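Local coordinates for protein pyridoxal kinase (Entamoeba histolytica, PDB 4S1H) that probably phosphorylates pyridoxal at the expense of ATP, yielding pyridoxal 5'-phosphate, at residues D27-Q32 against Y266-E271; V36-L41 against G82-S87. All coordinates share one frame; numbering follows the deposited sequence.

Two consecutive elements, helix 18-28 and strand 33-41, are each joined to a loop far along the chain, one at a remove from the nucleotide and one beside the substrate site. Contact 1 sets the end of the helix against the loop 266-271: the side chain of Leu267 is about 12 Å from that of Gln246, an ADP-binding residue, and as far from bound ADP. Contact 2 joins the strand to the loop 82-87, with the side chain of Thr39 about 3 Å from that of Ser10, which binds pyridoxal 5'-phosphate in a structure of this protein, though none is bound in this chain. The centres of contact 1 and contact 2 are 25 Å apart. Both also reach the second subunit.

Contact 1 (D27-Q32 against Y266-E271); sequences DSFQIQ and YLKGTE
The aromatic ring of Phe29 receives Lys268 on one face and Leu267 at an oblique angle. Lys268 CG stands over the ring centre, 3.7 Å from the centroid and only 9° off the normal, a CH-pi contact made by the aliphatic part of a charged side chain. With chi1 at -70°, this CG lies anti to the carbonyl carbon; the chain then bends twice further out, and NZ returns to 3.9 Å from Phe29 CD2. The two side chains slide past each other in opposite directions. Obliquely to the ring, the carbonyl oxygen of Leu267 approaches Phe29 CZ at 3.5 Å, and Trp227 of helix 216-229 adds an edge-to-face partner.

Both backbones are changing direction here. Helix 18-28 finishes in a Schellman motif, with Gln30 at positive phi and its N bonded to Asp27 O, while Tyr266 to Gly269 form a type I beta turn closed by Gly269 N and Tyr266 O at 3.1 Å. In this ribokinase-clan protein the helix end is met by a turn from the loop between helix 234-250 and strand 277-278.

Beside Phe29 in the chain, Ser28 OG lies 3.7 Å from Leu267 CB and nearly as close to its CD1. Its torsion of 119° almost eclipses the carbonyl carbon, a strained setting that turns OG toward the leucine. The carbonyl oxygen of Ser28 also meets Lys268 CD at 3.7 Å. Leu267 itself continues inward onto Ile223 and Ile248, whereas neighbouring Asp27 forms a salt bridge with Arg20 of the second subunit.

Contact 2 (V36-L41 against G82-S87); sequences VLTTHL and GYFPSS
Thr38 and Tyr83 meet through a threonine torsion of 61°, which puts OG1 between the backbone N and the carbonyl carbon and leaves CG2 anti to that carbon. OG1 then donates a hydrogen bond of 2.8 Å to Tyr83 O, approaching from above the carbonyl plane, 38° out of it. The methyl branch, Thr38 CG2, also lies close to Tyr83 O, at 3.4 Å, and reaches Phe84 CD1 at 3.9 Å, oblique to the ring. The side chains of Thr38 and Phe84 cross at about a right angle. On Tyr83, CG is anti to the backbone N (chi1 178°), and the ring presents its edge to the strand, where Thr39 CG2 comes within 3.7 Å of Tyr83 CE2.

Pro85 completes the grip on Thr38. Its CG rests 3.3 Å from Thr38 O and its CD 3.8 Å from Thr38 CB, so a single buried threonine is met by three consecutive loop residues. Thr39 OG1 bonds instead to Tyr11 N, and Tyr83 N to Ser9 OG.

Strand 5-9 lies between strands 33-41 and 78-81 in the mixed sheet, so the contact bridges across the end of that middle strand. Ser10 and Thr45 bind pyridoxal 5'-phosphate in a structure of this protein, though not in this chain. A break in strand 33-41 thus meets the loop after strand 78-81 at the edge of the substrate site, as in ribokinase-like kinases.

Contact 1 (D27-Q32 against Y266-E271)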
loop_
_atom_site.group_PDB
_atom_site.type_symbol
_atom_site.label_atom_id
_atom_site.label_comp_id
_atom_site.label_asym_id
_atom_site.label_seq_id
_atom_site.Cartn_x
_atom_site.Cartn_y
_atom_site.Cartn_z
ATOM N N ASP A 27 5.676 5.887 2.134
ATOM C CA ASP A 27 5.221 6.820 1.062
ATOM C C ASP A 27 5.248 8.295 1.556
ATOM O O ASP A 27 5.747 9.189 0.856
ATOM C CB ASP A 27 3.804 6.484 0.500
ATOM C CG ASP A 27 3.717 5.111 -0.251
ATOM O OD1 ASP A 27 4.749 4.459 -0.562
ATOM O OD2 ASP A 27 2.560 4.654 -0.517
ATOM N N SER A 28 4.756 8.563 2.767
ATOM C CA SER A 28 4.710 9.924 3.281
ATOM C C SER A 28 6.113 10.520 3.529
ATOM O O SER A 28 6.301 11.716 3.434
ATOM C CB SER A 28 3.839 10.031 4.549
ATOM O OG SER A 28 4.597 10.474 5.662
ATOM N N PHE A 29 7.088 9.657 3.800
ATOM C CA PHE A 29 8.493 10.078 3.945
ATOM C C PHE A 29 9.226 10.088 2.601
ATOM O O PHE A 29 10.388 10.427 2.563
ATOM C CB PHE A 29 9.265 9.156 4.935
ATOM C CG PHE A 29 9.142 9.529 6.401
ATOM C CD1 PHE A 29 8.067 9.115 7.157
ATOM C CD2 PHE A 29 10.161 10.259 7.049
ATOM C CE1 PHE A 29 7.960 9.448 8.492
ATOM C CE2 PHE A 29 10.064 10.593 8.397
ATOM C CZ PHE A 29 8.956 10.186 9.124
ATOM N N GLN A 30 8.545 9.673 1.524
ATOM C CA GLN A 30 9.096 9.604 0.186
ATOM C C GLN A 30 10.352 8.726 0.116
ATOM O O GLN A 30 11.321 9.044 -0.574
ATOM C CB GLN A 30 9.324 10.999 -0.375
ATOM C CG GLN A 30 8.017 11.793 -0.478
ATOM C CD GLN A 30 8.292 13.234 -0.698
ATOM O OE1 GLN A 30 8.555 13.952 0.251
ATOM N NE2 GLN A 30 8.259 13.671 -1.952
ATOM N N ILE A 31 10.249 7.582 0.756
ATOM C CA ILE A 31 11.296 6.548 0.768
ATOM C C ILE A 31 10.804 5.440 -0.187
ATOM O O ILE A 31 9.805 4.763 0.077
ATOM C CB ILE A 31 11.572 6.038 2.191
ATOM C CG1 ILE A 31 12.107 7.178 3.111
ATOM C CG2 ILE A 31 12.552 4.877 2.113
ATOM C CD1 ILE A 31 12.135 6.849 4.591
ATOM N N GLN A 32 11.460 5.330 -1.341
ATOM C CA GLN A 32 11.027 4.369 -2.346
ATOM C C GLN A 32 11.272 2.954 -1.817
ATOM O O GLN A 32 12.398 2.613 -1.426
ATOM C CB GLN A 32 11.756 4.579 -3.652
ATOM C CG GLN A 32 11.205 3.662 -4.726
ATOM C CD GLN A 32 11.695 3.984 -6.115
ATOM O OE1 GLN A 32 11.714 5.145 -6.519
ATOM N NE2 GLN A 32 12.080 2.955 -6.865
ATOM N N TYR A 266 1.337 14.718 10.122
ATOM C CA TYR A 266 2.112 14.719 11.368
ATOM C C TYR A 266 3.112 13.571 11.425
ATOM O O TYR A 266 3.842 13.466 12.407
ATOM C CB TYR A 266 1.178 14.666 12.599
ATOM C CG TYR A 266 0.130 15.751 12.573
ATOM C CD1 TYR A 266 0.446 17.066 12.899
ATOM C CD2 TYR A 266 -1.164 15.482 12.146
ATOM C CE1 TYR A 266 -0.508 18.057 12.840
ATOM C CE2 TYR A 266 -2.126 16.463 12.076
ATOM C CZ TYR A 266 -1.799 17.756 12.410
ATOM O OH TYR A 266 -2.732 18.750 12.348
ATOM N N LEU A 267 3.193 12.738 10.378
ATOM C CA LEU A 267 4.042 11.559 10.436
ATOM C C LEU A 267 5.535 11.911 10.448
ATOM O O LEU A 267 6.313 11.206 11.106
ATOM C CB LEU A 267 3.733 10.583 9.298
ATOM C CG LEU A 267 2.421 9.812 9.395
ATOM C CD1 LEU A 267 2.233 8.980 8.161
ATOM C CD2 LEU A 267 2.378 8.884 10.617
ATOM N N LYS A 268 5.887 13.015 9.797
ATOM C CA LYS A 268 7.245 13.555 9.754
ATOM C C LYS A 268 7.509 14.562 10.856
ATOM O O LYS A 268 8.494 15.305 10.809
ATOM C CB LYS A 268 7.535 14.210 8.391
ATOM C CG LYS A 268 7.651 13.231 7.235
ATOM C CD LYS A 268 8.034 13.913 5.920
ATOM C CE LYS A 268 9.341 14.690 5.976
ATOM N NZ LYS A 268 10.517 14.086 6.687
ATOM N N GLY A 269 6.657 14.576 11.888
ATOM C CA GLY A 269 6.869 15.398 13.073
ATOM C C GLY A 269 8.193 15.137 13.723
ATOM O O GLY A 269 8.644 13.996 13.795
ATOM N N THR A 270 8.806 16.206 14.193
ATOM C CA THR A 270 10.117 16.136 14.827
ATOM C C THR A 270 10.038 16.382 16.309
ATOM O O THR A 270 11.079 16.349 16.966
ATOM C CB THR A 270 11.092 17.168 14.217
ATOM O OG1 THR A 270 10.537 18.478 14.349
ATOM C CG2 THR A 270 11.359 16.844 12.782
ATOM N N GLU A 271 8.835 16.570 16.867
ATOM C CA GLU A 271 8.706 16.726 18.339
ATOM C C GLU A 271 9.175 15.464 19.052
ATOM O O GLU A 271 8.862 14.348 18.642
ATOM C CB GLU A 271 7.270 17.048 18.743
ATOM C CG GLU A 271 7.178 17.715 20.114
ATOM C CD GLU A 271 5.772 17.921 20.636
ATOM O OE1 GLU A 271 4.813 17.266 20.169
ATOM O OE2 GLU A 271 5.648 18.725 21.574
#

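Contact 2 (V36-L41 against G82-S87)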
loop_
_atom_site.group_PDB
_atom_site.type_symbol
_atom_site.label_atom_id
_atom_site.label_comp_id
_atom_site.label_asym_id
_atom_site.label_seq_id
_atom_site.Cartn_x
_atom_site.Cartn_y
_atom_site.Cartn_z
ATOM N N VAL A 36 6.492 -6.497 -0.359
ATOM C CA VAL A 36 6.131 -7.854 -0.634
ATOM C C VAL A 36 5.150 -8.298 0.446
ATOM O O VAL A 36 5.416 -8.211 1.631
ATOM C CB VAL A 36 7.346 -8.797 -0.695
ATOM C CG1 VAL A 36 6.889 -10.228 -0.922
ATOM C CG2 VAL A 36 8.309 -8.337 -1.773
ATOM N N LEU A 37 4.002 -8.776 0.054
ATOM C CA LEU A 37 2.939 -9.179 1.000
ATOM C C LEU A 37 3.056 -10.634 1.455
ATOM O O LEU A 37 3.440 -11.524 0.711
ATOM C CB LEU A 37 1.555 -8.949 0.367
ATOM C CG LEU A 37 1.378 -7.587 -0.320
ATOM C CD1 LEU A 37 -0.063 -7.495 -0.819
ATOM C CD2 LEU A 37 1.762 -6.403 0.555
ATOM N N THR A 38 2.733 -10.879 2.720
ATOM C CA THR A 38 2.674 -12.244 3.236
ATOM C C THR A 38 1.229 -12.747 3.459
ATOM O O THR A 38 1.026 -13.936 3.743
ATOM C CB THR A 38 3.384 -12.383 4.594
ATOM O OG1 THR A 38 2.744 -11.527 5.535
ATOM C CG2 THR A 38 4.827 -11.976 4.483
ATOM N N THR A 39 0.259 -11.830 3.357
ATOM C CA THR A 39 -1.187 -12.134 3.392
ATOM C C THR A 39 -1.925 -11.199 2.456
ATOM O O THR A 39 -1.406 -10.147 2.099
ATOM C CB THR A 39 -1.822 -11.934 4.779
ATOM O OG1 THR A 39 -1.893 -10.541 5.124
ATOM C CG2 THR A 39 -1.015 -12.662 5.867
ATOM N N HIS A 40 -3.138 -11.592 2.097
ATOM C CA HIS A 40 -4.111 -10.700 1.457
ATOM C C HIS A 40 -5.452 -10.913 2.159
ATOM O O HIS A 40 -6.256 -11.749 1.742
ATOM C CB HIS A 40 -4.171 -10.991 -0.050
ATOM C CG HIS A 40 -5.151 -10.139 -0.810
ATOM N ND1 HIS A 40 -5.772 -10.583 -1.957
ATOM C CD2 HIS A 40 -5.621 -8.886 -0.599
ATOM C CE1 HIS A 40 -6.578 -9.650 -2.424
ATOM N NE2 HIS A 40 -6.506 -8.610 -1.632
ATOM N N LEU A 41 -5.680 -10.150 3.235
ATOM C CA LEU A 41 -6.890 -10.271 4.034
ATOM C C LEU A 41 -7.787 -9.063 3.852
ATOM O O LEU A 41 -7.315 -7.977 3.557
ATOM C CB LEU A 41 -6.543 -10.350 5.518
ATOM C CG LEU A 41 -5.477 -11.395 5.857
ATOM C CD1 LEU A 41 -5.148 -11.328 7.335
ATOM C CD2 LEU A 41 -5.959 -12.782 5.484
ATOM N N GLY A 82 7.909 -8.301 9.034
ATOM C CA GLY A 82 6.821 -8.233 9.974
ATOM C C GLY A 82 6.154 -9.568 10.144
ATOM O O GLY A 82 6.792 -10.568 10.581
ATOM N N TYR A 83 4.868 -9.598 9.819
ATOM C CA TYR A 83 4.031 -10.758 10.064
ATOM C C TYR A 83 4.246 -11.834 9.019
ATOM O O TYR A 83 4.294 -11.517 7.831
ATOM C CB TYR A 83 2.551 -10.373 10.072
ATOM C CG TYR A 83 1.621 -11.535 10.263
ATOM C CD1 TYR A 83 1.331 -12.015 11.550
ATOM C CD2 TYR A 83 1.027 -12.169 9.179
ATOM C CE1 TYR A 83 0.479 -13.094 11.730
ATOM C CE2 TYR A 83 0.174 -13.230 9.352
ATOM C CZ TYR A 83 -0.101 -13.691 10.618
ATOM O OH TYR A 83 -0.953 -14.747 10.799
ATOM N N PHE A 84 4.382 -13.085 9.475
ATOM C CA PHE A 84 4.340 -14.235 8.586
ATOM C C PHE A 84 3.247 -15.206 9.040
ATOM O O PHE A 84 3.140 -15.510 10.234
ATOM C CB PHE A 84 5.667 -14.963 8.576
ATOM C CG PHE A 84 6.798 -14.158 8.047
ATOM C CD1 PHE A 84 7.135 -14.197 6.709
ATOM C CD2 PHE A 84 7.605 -13.430 8.922
ATOM C CE1 PHE A 84 8.208 -13.472 6.245
ATOM C CE2 PHE A 84 8.703 -12.730 8.463
ATOM C CZ PHE A 84 9.006 -12.744 7.120
ATOM N N PRO A 85 2.440 -15.711 8.112
ATOM C CA PRO A 85 1.380 -16.654 8.482
ATOM C C PRO A 85 1.877 -18.091 8.668
ATOM O O PRO A 85 1.177 -18.893 9.297
ATOM C CB PRO A 85 0.392 -16.552 7.298
ATOM C CG PRO A 85 1.238 -16.208 6.144
ATOM C CD PRO A 85 2.317 -15.317 6.687
ATOM N N SER A 86 3.072 -18.402 8.162
ATOM C CA SER A 86 3.586 -19.762 8.131
ATOM C C SER A 86 5.102 -19.772 8.133
ATOM O O SER A 86 5.728 -18.833 7.632
ATOM C CB SER A 86 3.055 -20.506 6.890
ATOM O OG SER A 86 3.295 -19.772 5.691
ATOM N N SER A 87 5.685 -20.820 8.718
ATOM C CA SER A 87 7.133 -20.912 8.862
ATOM C C SER A 87 7.871 -21.063 7.520
ATOM O O SER A 87 9.015 -20.637 7.409
ATOM C CB SER A 87 7.530 -22.056 9.785
ATOM O OG SER A 87 6.976 -23.258 9.325
#